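Local coordinates for V-type ATP synthase alpha chain (Nanoarchaeum equitans Kin4-M, PDB 5BN3), which is the A subunit of an archaeal V-type ATP synthase, a multidomain protein built around a P-loop nucleotide-binding domain that holds ADP in this model, at residues A[349-354]-A[393-397]; A[356-361]-A[373-377]. One frame throughout, in Å; residues are numbered along the deposited sequence.

Contact 1 (A[349-354]-A[393-397]); sequences LLRKLA and NTLRL
Leu350 carries CG anti to its backbone N (chi1 176°) and Asn393 carries CG anti to its carbonyl carbon (chi1 -74°), torsions that bring Leu350 CD1 against Asn393 CB and turn Leu350 CD2 toward Arg396. The site is a buried junction of two helices, 349-357 and 389-395, in the P-loop nucleotide-binding domain. Asn393 CB is wedged between two leucines, lying 3.7 Å from Leu350 CD1 and 3.7 Å from Leu353 CD1. The Leu353 side chain comes in at about a right angle to that of Asn393, and Leu353 CD1 also lies 3.9 Å from Thr394 OG1, a hydroxyl already hydrogen-bonded to Val390 O one helical turn earlier. Beyond the asparagine stem, the Asn393 amide leans on Leu349, with ND2 3.5 Å from CD2. After Thr394 the backbone turns, Leu397 N bonding to Thr394 O, and this brings Leu397 back against the first helix. Its CD1 lies 4.0 Å from Leu350 CD1 and 3.8 Å from Leu353 CB, while CD2 covers Ala354 CB. Arg396 NH2 reaches Leu350 CD2 at 3.6 Å, obliquely to the guanidinium plane; NE is hydrogen-bonded to Asn230 of the NEQ263 chain, whose Asp233 packs on Leu350 and whose Ala192 packs on Ala354. This mostly apolar packing is therefore itself part of the interface with the NEQ263 chain. Leu397 CD1 ends against the helix backbone, 3.6 Å from Ala354 N, whose hydrogen is given to Leu350 O.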
ATOM      1  N   LEU A 349      21.486  -3.726  -2.388  1.00 32.00           N
ATOM      2  CA  LEU A 349      21.382  -4.325  -1.056  1.00 31.71           C
ATOM      3  C   LEU A 349      21.765  -5.805  -1.049  1.00 25.33           C
ATOM      4  O   LEU A 349      22.539  -6.242  -0.200  1.00 30.55           O
ATOM      5  CB  LEU A 349      19.968  -4.152  -0.492  1.00 31.40           C
ATOM      6  CG  LEU A 349      19.713  -4.809   0.868  1.00 33.05           C
ATOM      7  CD1 LEU A 349      20.619  -4.211   1.932  1.00 37.13           C
ATOM      8  CD2 LEU A 349      18.253  -4.684   1.281  1.00 32.78           C
ATOM      9  N   LEU A 350      21.225  -6.566  -1.997  1.00 29.71           N
ATOM     10  CA  LEU A 350      21.495  -8.001  -2.073  1.00 28.91           C
ATOM     11  C   LEU A 350      22.980  -8.298  -2.275  1.00 41.68           C
ATOM     12  O   LEU A 350      23.533  -9.196  -1.642  1.00 30.16           O
ATOM     13  CB  LEU A 350      20.672  -8.641  -3.196  1.00 28.34           C
ATOM     14  CG  LEU A 350      20.926 -10.132  -3.442  1.00 36.72           C
ATOM     15  CD1 LEU A 350      20.497 -10.958  -2.244  1.00 36.04           C
ATOM     16  CD2 LEU A 350      20.216 -10.608  -4.698  1.00 32.65           C
ATOM     17  N   ARG A 351      23.620  -7.530  -3.152  1.00 32.74           N
ATOM     18  CA  ARG A 351      25.042  -7.701  -3.439  1.00 30.18           C
ATOM     19  C   ARG A 351      25.889  -7.415  -2.202  1.00 24.66           C
ATOM     20  O   ARG A 351      26.863  -8.122  -1.929  1.00 38.36           O
ATOM     21  CB  ARG A 351      25.458  -6.778  -4.592  1.00 37.11           C
ATOM     22  CG  ARG A 351      26.865  -7.012  -5.127  1.00 47.58           C
ATOM     23  CD  ARG A 351      27.221  -5.979  -6.189  1.00 53.72           C
ATOM     24  NE  ARG A 351      27.410  -4.649  -5.614  1.00 60.65           N
ATOM     25  CZ  ARG A 351      27.245  -3.514  -6.286  1.00 55.77           C
ATOM     26  NH1 ARG A 351      26.881  -3.544  -7.559  1.00 72.89           N
ATOM     27  NH2 ARG A 351      27.436  -2.351  -5.682  1.00 64.41           N
ATOM     28  N   LYS A 352      25.507  -6.383  -1.454  1.00 30.14           N
ATOM     29  CA  LYS A 352      26.222  -6.004  -0.239  1.00 28.70           C
ATOM     30  C   LYS A 352      26.090  -7.072   0.838  1.00 37.50           C
ATOM     31  O   LYS A 352      27.072  -7.433   1.482  1.00 32.05           O
ATOM     32  CB  LYS A 352      25.712  -4.659   0.290  1.00 33.06           C
ATOM     33  CG  LYS A 352      26.155  -3.448  -0.527  1.00 45.96           C
ATOM     34  CD  LYS A 352      27.655  -3.209  -0.393  1.00 44.35           C
ATOM     35  CE  LYS A 352      28.090  -1.953  -1.141  1.00 65.34           C
ATOM     36  NZ  LYS A 352      29.516  -1.604  -0.862  1.00 64.93           N
ATOM     37  N   LEU A 353      24.871  -7.569   1.033  1.00 29.02           N
ATOM     38  CA  LEU A 353      24.625  -8.655   1.978  1.00 28.68           C
ATOM     39  C   LEU A 353      25.442  -9.888   1.607  1.00 26.66           C
ATOM     40  O   LEU A 353      25.965 -10.585   2.477  1.00 35.02           O
ATOM     41  CB  LEU A 353      23.134  -9.003   2.015  1.00 29.39           C
ATOM     42  CG  LEU A 353      22.207  -7.992   2.693  1.00 37.15           C
ATOM     43  CD1 LEU A 353      20.752  -8.388   2.511  1.00 37.56           C
ATOM     44  CD2 LEU A 353      22.534  -7.881   4.172  1.00 36.89           C
ATOM     45  N   ALA A 354      25.555 -10.145   0.306  1.00 29.38           N
ATOM     46  CA  ALA A 354      26.316 -11.283  -0.186  1.00 29.76           C
ATOM     47  C   ALA A 354      27.799 -11.171   0.163  1.00 35.26           C
ATOM     48  O   ALA A 354      28.448 -12.175   0.435  1.00 35.51           O
ATOM     49  CB  ALA A 354      26.136 -11.428  -1.680  1.00 31.32           C
ATOM     50  N   ASN A 393      16.092 -10.973   0.956  1.00 29.19           N
ATOM     51  CA  ASN A 393      17.416 -11.098   0.346  1.00 32.97           C
ATOM     52  C   ASN A 393      18.295 -12.095   1.094  1.00 31.67           C
ATOM     53  O   ASN A 393      18.976 -12.920   0.482  1.00 33.07           O
ATOM     54  CB  ASN A 393      18.125  -9.739   0.297  1.00 31.88           C
ATOM     55  CG  ASN A 393      17.562  -8.820  -0.766  1.00 36.45           C
ATOM     56  OD1 ASN A 393      16.880  -9.260  -1.692  1.00 41.97           O
ATOM     57  ND2 ASN A 393      17.860  -7.530  -0.647  1.00 44.55           N
ATOM     58  N   THR A 394      18.279 -12.002   2.421  1.00 31.69           N
ATOM     59  CA  THR A 394      19.071 -12.884   3.271  1.00 33.77           C
ATOM     60  C   THR A 394      18.689 -14.355   3.086  1.00 28.55           C
ATOM     61  O   THR A 394      19.551 -15.232   3.090  1.00 28.25           O
ATOM     62  CB  THR A 394      18.936 -12.483   4.758  1.00 30.93           C
ATOM     63  OG1 THR A 394      19.358 -11.122   4.930  1.00 36.57           O
ATOM     64  CG2 THR A 394      19.784 -13.377   5.638  1.00 32.28           C
ATOM     65  N   LEU A 395      17.398 -14.620   2.900  1.00 30.38           N
ATOM     66  CA  LEU A 395      16.919 -15.993   2.734  1.00 31.13           C
ATOM     67  C   LEU A 395      17.440 -16.659   1.462  1.00 40.57           C
ATOM     68  O   LEU A 395      17.467 -17.886   1.363  1.00 38.58           O
ATOM     69  CB  LEU A 395      15.388 -16.039   2.770  1.00 32.22           C
ATOM     70  CG  LEU A 395      14.762 -15.706   4.124  1.00 37.65           C
ATOM     71  CD1 LEU A 395      13.272 -16.018   4.133  1.00 36.96           C
ATOM     72  CD2 LEU A 395      15.478 -16.458   5.226  1.00 35.58           C
ATOM     73  N   ARG A 396      17.859 -15.858   0.489  1.00 27.55           N
ATOM     74  CA  ARG A 396      18.416 -16.419  -0.739  1.00 28.52           C
ATOM     75  C   ARG A 396      19.936 -16.552  -0.661  1.00 31.84           C
ATOM     76  O   ARG A 396      20.584 -16.949  -1.630  1.00 34.52           O
ATOM     77  CB  ARG A 396      17.987 -15.593  -1.956  1.00 36.63           C
ATOM     78  CG  ARG A 396      16.474 -15.534  -2.137  1.00 39.34           C
ATOM     79  CD  ARG A 396      16.083 -15.299  -3.586  1.00 49.26           C
ATOM     80  NE  ARG A 396      16.712 -14.105  -4.142  1.00 42.22           N
ATOM     81  CZ  ARG A 396      16.249 -12.870  -3.977  1.00 45.30           C
ATOM     82  NH1 ARG A 396      15.150 -12.660  -3.267  1.00 40.56           N
ATOM     83  NH2 ARG A 396      16.885 -11.844  -4.524  1.00 46.10           N
ATOM     84  N   LEU A 397      20.492 -16.250   0.510  1.00 30.68           N
ATOM     85  CA  LEU A 397      21.937 -16.329   0.717  1.00 31.54           C
ATOM     86  C   LEU A 397      22.345 -17.353   1.781  1.00 33.47           C
ATOM     87  O   LEU A 397      23.436 -17.923   1.712  1.00 40.52           O
ATOM     88  CB  LEU A 397      22.502 -14.951   1.085  1.00 35.27           C
ATOM     89  CG  LEU A 397      22.408 -13.843   0.033  1.00 37.44           C
ATOM     90  CD1 LEU A 397      22.819 -12.498   0.622  1.00 34.48           C
ATOM     91  CD2 LEU A 397      23.267 -14.175  -1.174  1.00 33.57           C
TER

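Contact 2 (A[356-361]-A[373-377]); sequences FYERSG and LTIIG. With MG (magnesium ion), chain L.
Ile375 points from strand 370-379, in the core sheet of the P-loop domain, into the turn that follows helix 349-357. From CB its branches part, CG1 anti to the carbonyl carbon and CG2 anti to the backbone N (chi1 -65°). CG2 meets the Phe356 ring at CE2 and CZ, 3.6 Å from each, and comes obliquely to the Tyr357 ring at CE1. CG1 passes alongside Ser360 CB and delivers CD1 over one face of Phe356, near the rim; that tip also lies 3.7 Å from both Ser360 CB and Phe356 O. The Tyr357–Ser360 type I turn is doubly tied: Tyr357 O accepts from Ser360 N and from Ser360 OG, the latter at 2.8 Å, nearly in line with the C=O. Past the turn, Gly361 and Leu373 form an antiparallel hydrogen-bonded pair. Gly361 N reaches Leu373 O at 2.9 Å in the carbonyl plane, whereas Leu373 N, 3.0 Å from Gly361 O, lies above that carbonyl's plane. Tyr357 OH rests 3.5 Å from CA of Gly377, which has no side chain to block it. Thr374 points away from the turn; at a site that also includes Val315, Ser372 OG and, at 2.4 Å, Thr374 OG1 bind a magnesium ion.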
ATOM      1  N   PHE A 356      28.994 -10.225   2.781  1.00 30.84           N
ATOM      2  CA  PHE A 356      29.116 -10.724   4.146  1.00 30.84           C
ATOM      3  C   PHE A 356      28.958 -12.245   4.198  1.00 42.08           C
ATOM      4  O   PHE A 356      29.883 -12.961   4.581  1.00 32.31           O
ATOM      5  CB  PHE A 356      28.079 -10.039   5.042  1.00 30.83           C
ATOM      6  CG  PHE A 356      28.087 -10.516   6.465  1.00 33.75           C
ATOM      7  CD1 PHE A 356      29.261 -10.525   7.204  1.00 31.39           C
ATOM      8  CD2 PHE A 356      26.913 -10.935   7.072  1.00 33.95           C
ATOM      9  CE1 PHE A 356      29.267 -10.955   8.521  1.00 31.51           C
ATOM     10  CE2 PHE A 356      26.910 -11.367   8.388  1.00 33.62           C
ATOM     11  CZ  PHE A 356      28.090 -11.376   9.114  1.00 39.93           C
ATOM     12  N   TYR A 357      27.791 -12.738   3.793  1.00 33.58           N
ATOM     13  CA  TYR A 357      27.464 -14.157   3.937  1.00 36.13           C
ATOM     14  C   TYR A 357      28.312 -15.107   3.090  1.00 39.40           C
ATOM     15  O   TYR A 357      28.515 -16.260   3.467  1.00 36.12           O
ATOM     16  CB  TYR A 357      25.972 -14.393   3.671  1.00 33.59           C
ATOM     17  CG  TYR A 357      25.075 -13.840   4.754  1.00 37.00           C
ATOM     18  CD1 TYR A 357      24.976 -14.469   5.985  1.00 36.86           C
ATOM     19  CD2 TYR A 357      24.326 -12.692   4.544  1.00 37.48           C
ATOM     20  CE1 TYR A 357      24.159 -13.970   6.976  1.00 34.57           C
ATOM     21  CE2 TYR A 357      23.505 -12.186   5.530  1.00 34.43           C
ATOM     22  CZ  TYR A 357      23.427 -12.831   6.744  1.00 31.60           C
ATOM     23  OH  TYR A 357      22.613 -12.334   7.731  1.00 34.80           O
ATOM     24  N   GLU A 358      28.812 -14.633   1.952  1.00 33.43           N
ATOM     25  CA  GLU A 358      29.638 -15.476   1.089  1.00 38.76           C
ATOM     26  C   GLU A 358      31.018 -15.746   1.690  1.00 36.91           C
ATOM     27  O   GLU A 358      31.789 -16.541   1.152  1.00 35.11           O
ATOM     28  CB  GLU A 358      29.767 -14.865  -0.301  1.00 40.94           C
ATOM     29  N   ARG A 359      31.324 -15.086   2.803  1.00 31.16           N
ATOM     30  CA  ARG A 359      32.582 -15.317   3.509  1.00 33.25           C
ATOM     31  C   ARG A 359      32.507 -16.557   4.391  1.00 41.31           C
ATOM     32  O   ARG A 359      33.530 -17.080   4.821  1.00 36.52           O
ATOM     33  CB  ARG A 359      32.946 -14.109   4.372  1.00 34.06           C
ATOM     34  CG  ARG A 359      33.294 -12.844   3.603  1.00 44.70           C
ATOM     35  CD  ARG A 359      34.251 -12.003   4.427  1.00 60.06           C
ATOM     36  NE  ARG A 359      34.407 -10.645   3.917  1.00 61.95           N
ATOM     37  CZ  ARG A 359      35.397  -9.829   4.267  1.00 53.82           C
ATOM     38  NH1 ARG A 359      36.331 -10.240   5.112  1.00 56.79           N
ATOM     39  NH2 ARG A 359      35.460  -8.609   3.757  1.00 55.53           N
ATOM     40  N   SER A 360      31.292 -17.020   4.669  1.00 31.83           N
ATOM     41  CA  SER A 360      31.116 -18.228   5.465  1.00 31.46           C
ATOM     42  C   SER A 360      31.569 -19.428   4.652  1.00 39.04           C
ATOM     43  O   SER A 360      31.770 -19.324   3.440  1.00 37.76           O
ATOM     44  CB  SER A 360      29.654 -18.404   5.870  1.00 30.09           C
ATOM     45  OG  SER A 360      28.852 -18.718   4.746  1.00 32.84           O
ATOM     46  N   GLY A 361      31.744 -20.565   5.313  1.00 32.91           N
ATOM     47  CA  GLY A 361      32.115 -21.777   4.609  1.00 33.65           C
ATOM     48  C   GLY A 361      33.216 -22.554   5.293  1.00 41.09           C
ATOM     49  O   GLY A 361      33.981 -22.003   6.087  1.00 32.31           O
ATOM     50  N   LEU A 373      34.102 -21.142   8.907  1.00 31.84           N
ATOM     51  CA  LEU A 373      33.486 -19.926   9.426  1.00 33.34           C
ATOM     52  C   LEU A 373      31.976 -20.041   9.290  1.00 33.42           C
ATOM     53  O   LEU A 373      31.441 -20.092   8.182  1.00 30.52           O
ATOM     54  CB  LEU A 373      34.005 -18.682   8.697  1.00 28.80           C
ATOM     55  CG  LEU A 373      33.346 -17.350   9.066  1.00 33.68           C
ATOM     56  CD1 LEU A 373      33.364 -17.149  10.569  1.00 36.85           C
ATOM     57  CD2 LEU A 373      34.046 -16.192   8.377  1.00 36.56           C
ATOM     58  N   THR A 374      31.300 -20.098  10.431  1.00 32.78           N
ATOM     59  CA  THR A 374      29.850 -20.220  10.474  1.00 30.81           C
ATOM     60  C   THR A 374      29.249 -18.854  10.818  1.00 25.41           C
ATOM     61  O   THR A 374      29.714 -18.182  11.738  1.00 29.94           O
ATOM     62  CB  THR A 374      29.436 -21.282  11.512  1.00 34.26           C
ATOM     63  OG1 THR A 374      30.198 -22.482  11.299  1.00 31.57           O
ATOM     64  CG2 THR A 374      27.959 -21.596  11.398  1.00 37.04           C
ATOM     65  N   ILE A 375      28.229 -18.429  10.075  1.00 28.42           N
ATOM     66  CA  ILE A 375      27.680 -17.085  10.253  1.00 27.45           C
ATOM     67  C   ILE A 375      26.196 -17.087  10.596  1.00 38.42           C
ATOM     68  O   ILE A 375      25.375 -17.615   9.846  1.00 30.46           O
ATOM     69  CB  ILE A 375      27.909 -16.210   9.001  1.00 33.36           C
ATOM     70  CG1 ILE A 375      29.407 -15.971   8.790  1.00 37.94           C
ATOM     71  CG2 ILE A 375      27.192 -14.876   9.135  1.00 38.20           C
ATOM     72  CD1 ILE A 375      29.724 -15.141   7.561  1.00 39.53           C
ATOM     73  N   ILE A 376      25.862 -16.486  11.734  1.00 30.80           N
ATOM     74  CA  ILE A 376      24.474 -16.338  12.150  1.00 31.69           C
ATOM     75  C   ILE A 376      24.097 -14.859  12.107  1.00 36.51           C
ATOM     76  O   ILE A 376      24.666 -14.051  12.842  1.00 35.51           O
ATOM     77  CB  ILE A 376      24.249 -16.874  13.581  1.00 34.45           C
ATOM     78  CG1 ILE A 376      24.871 -18.266  13.743  1.00 39.82           C
ATOM     79  CG2 ILE A 376      22.763 -16.907  13.914  1.00 36.96           C
ATOM     80  CD1 ILE A 376      24.282 -19.314  12.823  1.00 38.57           C
ATOM     81  N   GLY A 377      23.146 -14.505  11.245  1.00 32.27           N
ATOM     82  CA  GLY A 377      22.721 -13.122  11.113  1.00 28.87           C
ATOM     83  C   GLY A 377      21.307 -12.871  11.607  1.00 37.63           C
ATOM     84  O   GLY A 377      20.340 -13.400  11.059  1.00 31.19           O
TER
HETATM   85 MG    MG L 610      32.391 -22.864  12.072  1.00 41.86          MG

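Overall arrangement
Well into the nucleotide-binding domain the chain enters helix 349-357, whose first turns supply one side of contact 1 and whose later residues, with the turn after them, supply one side of contact 2. It then runs through strand 361-364 and reverses into strand 370-379, where contact 2 closes the smaller loop. After that strand it passes into helix 389-395, and contact 1 closes the larger loop, which encloses the smaller one. One helix is thus fastened to the core sheet at its end and to the following helix along its length. The contacts meet at Tyr357, whose OH lies 3.7 Å from Thr394 CG2, while Leu397 CD1 packs near its ring.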